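Local coordinates for protein H subunit of photosynthetic reaction center complex (Rhodopseudomonas palustris, PDB 6Z5S) that forms the H subunit of the bacterial photosynthetic reaction centre, a membrane-anchored chain that probably caps the complex on its cytoplasmic side, at residues T162-W167 against R186-L191. Sequence-based numbering, arbitrary orientation.
Sequences TVTEVW and RKRVLL
Leu-190 lays one methyl over a face of the Trp-167 indole, CD2 of Leu-190 standing 3.6 Å from the centroid of the five-membered ring and only 10° off its normal, a CH-pi contact. The same methyl lies 3.6 Å from both NE1 and CE2 of Trp-167, and the two side chains meet at about a right angle. CG of Trp-167 is anti to its carbonyl carbon (chi1 -70°), and a chi2 of 52° turns the indole broadside to the leucine; NE1 also makes a weak hydrogen bond to Glu-179 of the strand between. Nearer the strands' N-terminal ends, Thr-164 sets its methyl over one face of the Arg-188 guanidinium, toward the rim, with CG2 3.5 Å from NH2. Arg-188 reaches this place on a chain extended from CG to NE, and its NE also forms a long, weak ion pair with Glu-181. Replacing Trp-167 with alanine is likely to leave the Leu-190 methyl without its aromatic face and to cost Glu-179 the weak bond of the indole N-H. Strand 174-182 runs antiparallel between strands 161-169 and 188-192, so these contacts join next-but-one strands of the PRC-barrel domain across one face of its sheet; a classic bulge at Thr-164 and Glu-165, opposite Glu-179, brings Thr-164 and Trp-167 to that face. Trp-167 continues onto Ile-129 and Pro-131 of strand 129-131, while Leu-190 packs against Ile-235 of helix 229-245.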
loop_
_atom_site.group_PDB
_atom_site.type_symbol
_atom_site.label_atom_id
_atom_site.label_comp_id
_atom_site.label_asym_id
_atom_site.label_seq_id
_atom_site.Cartn_x
_atom_site.Cartn_y
_atom_site.Cartn_z
ATOM N N THR D 162 38.937 16.448 17.606
ATOM C CA THR D 162 38.225 17.669 17.249
ATOM C C THR D 162 37.710 17.578 15.822
ATOM O O THR D 162 38.433 17.157 14.918
ATOM C CB THR D 162 39.116 18.913 17.397
ATOM O OG1 THR D 162 40.285 18.773 16.582
ATOM C CG2 THR D 162 39.526 19.117 18.845
ATOM N N VAL D 163 36.459 17.986 15.621
ATOM C CA VAL D 163 35.874 17.973 14.287
ATOM C C VAL D 163 36.528 19.061 13.447
ATOM O O VAL D 163 36.482 20.246 13.792
ATOM C CB VAL D 163 34.356 18.153 14.348
ATOM C CG1 VAL D 163 33.778 18.171 12.953
ATOM C CG2 VAL D 163 33.738 17.035 15.149
ATOM N N THR D 164 37.130 18.658 12.334
ATOM C CA THR D 164 37.901 19.533 11.464
ATOM C C THR D 164 37.172 19.890 10.179
ATOM O O THR D 164 37.232 21.041 9.737
ATOM C CB THR D 164 39.237 18.868 11.125
ATOM O OG1 THR D 164 40.085 18.893 12.276
ATOM C CG2 THR D 164 39.925 19.577 9.974
ATOM N N GLU D 165 36.475 18.939 9.569
ATOM C CA GLU D 165 35.835 19.181 8.287
ATOM C C GLU D 165 34.604 18.302 8.166
ATOM O O GLU D 165 34.537 17.217 8.744
ATOM C CB GLU D 165 36.801 18.915 7.130
ATOM C CG GLU D 165 36.309 19.390 5.779
ATOM C CD GLU D 165 36.126 20.891 5.718
ATOM O OE1 GLU D 165 36.778 21.610 6.506
ATOM O OE2 GLU D 165 35.331 21.358 4.879
ATOM N N VAL D 166 33.628 18.786 7.408
ATOM C CA VAL D 166 32.396 18.059 7.140
ATOM C C VAL D 166 32.462 17.545 5.712
ATOM O O VAL D 166 32.609 18.329 4.769
ATOM C CB VAL D 166 31.162 18.947 7.351
ATOM C CG1 VAL D 166 29.903 18.202 6.965
ATOM C CG2 VAL D 166 31.094 19.399 8.790
ATOM N N TRP D 167 32.365 16.231 5.552
ATOM C CA TRP D 167 32.336 15.617 4.235
ATOM C C TRP D 167 30.894 15.500 3.772
ATOM O O TRP D 167 30.031 15.042 4.526
ATOM C CB TRP D 167 32.992 14.241 4.261
ATOM C CG TRP D 167 34.460 14.278 4.451
ATOM C CD1 TRP D 167 35.143 14.929 5.429
ATOM C CD2 TRP D 167 35.438 13.627 3.645
ATOM N NE1 TRP D 167 36.488 14.729 5.280
ATOM C CE2 TRP D 167 36.696 13.928 4.191
ATOM C CE3 TRP D 167 35.372 12.821 2.511
ATOM C CZ2 TRP D 167 37.874 13.450 3.645
ATOM C CZ3 TRP D 167 36.540 12.349 1.971
ATOM C CH2 TRP D 167 37.776 12.661 2.536
ATOM N N ARG D 186 48.107 13.809 15.476
ATOM C CA ARG D 186 48.042 14.495 14.190
ATOM C C ARG D 186 47.628 13.532 13.080
ATOM O O ARG D 186 48.367 13.259 12.133
ATOM C CB ARG D 186 49.366 15.188 13.868
ATOM C CG ARG D 186 49.712 16.315 14.828
ATOM C CD ARG D 186 48.874 17.565 14.579
ATOM N NE ARG D 186 47.526 17.455 15.136
ATOM C CZ ARG D 186 47.231 17.580 16.427
ATOM N NH1 ARG D 186 48.189 17.823 17.311
ATOM N NH2 ARG D 186 45.976 17.462 16.837
ATOM N N LYS D 187 46.415 13.012 13.226
ATOM C CA LYS D 187 45.839 12.093 12.261
ATOM C C LYS D 187 44.359 12.401 12.126
ATOM O O LYS D 187 43.691 12.720 13.113
ATOM C CB LYS D 187 46.045 10.638 12.684
ATOM C CG LYS D 187 45.464 9.624 11.720
ATOM C CD LYS D 187 45.613 8.216 12.256
ATOM C CE LYS D 187 45.025 8.098 13.648
ATOM N NZ LYS D 187 45.096 6.704 14.152
ATOM N N ARG D 188 43.855 12.312 10.903
ATOM C CA ARG D 188 42.469 12.625 10.598
ATOM C C ARG D 188 41.731 11.346 10.241
ATOM O O ARG D 188 42.174 10.589 9.373
ATOM C CB ARG D 188 42.382 13.631 9.453
ATOM C CG ARG D 188 43.068 14.939 9.760
ATOM C CD ARG D 188 42.936 15.914 8.612
ATOM N NE ARG D 188 43.167 17.285 9.051
ATOM C CZ ARG D 188 43.024 18.353 8.276
ATOM N NH1 ARG D 188 42.651 18.213 7.012
ATOM N NH2 ARG D 188 43.255 19.562 8.765
ATOM N N VAL D 189 40.613 11.107 10.917
ATOM C CA VAL D 189 39.798 9.924 10.682
ATOM C C VAL D 189 38.363 10.353 10.421
ATOM O O VAL D 189 37.902 11.384 10.914
ATOM C CB VAL D 189 39.864 8.940 11.865
ATOM C CG1 VAL D 189 41.253 8.361 11.979
ATOM C CG2 VAL D 189 39.472 9.638 13.142
ATOM N N LEU D 190 37.653 9.554 9.642
ATOM C CA LEU D 190 36.277 9.875 9.311
ATOM C C LEU D 190 35.332 9.317 10.363
ATOM O O LEU D 190 35.612 8.308 11.012
ATOM C CB LEU D 190 35.911 9.327 7.936
ATOM C CG LEU D 190 36.495 10.119 6.769
ATOM C CD1 LEU D 190 36.100 9.489 5.460
ATOM C CD2 LEU D 190 36.033 11.555 6.828
ATOM N N LEU D 191 34.208 9.999 10.535
ATOM C CA LEU D 191 33.164 9.577 11.464
ATOM C C LEU D 191 31.828 9.679 10.749
ATOM O O LEU D 191 31.418 10.796 10.376
ATOM C CB LEU D 191 33.182 10.443 12.718
ATOM C CG LEU D 191 31.919 10.476 13.564
ATOM C CD1 LEU D 191 31.611 9.106 14.108
ATOM C CD2 LEU D 191 32.087 11.468 14.681
#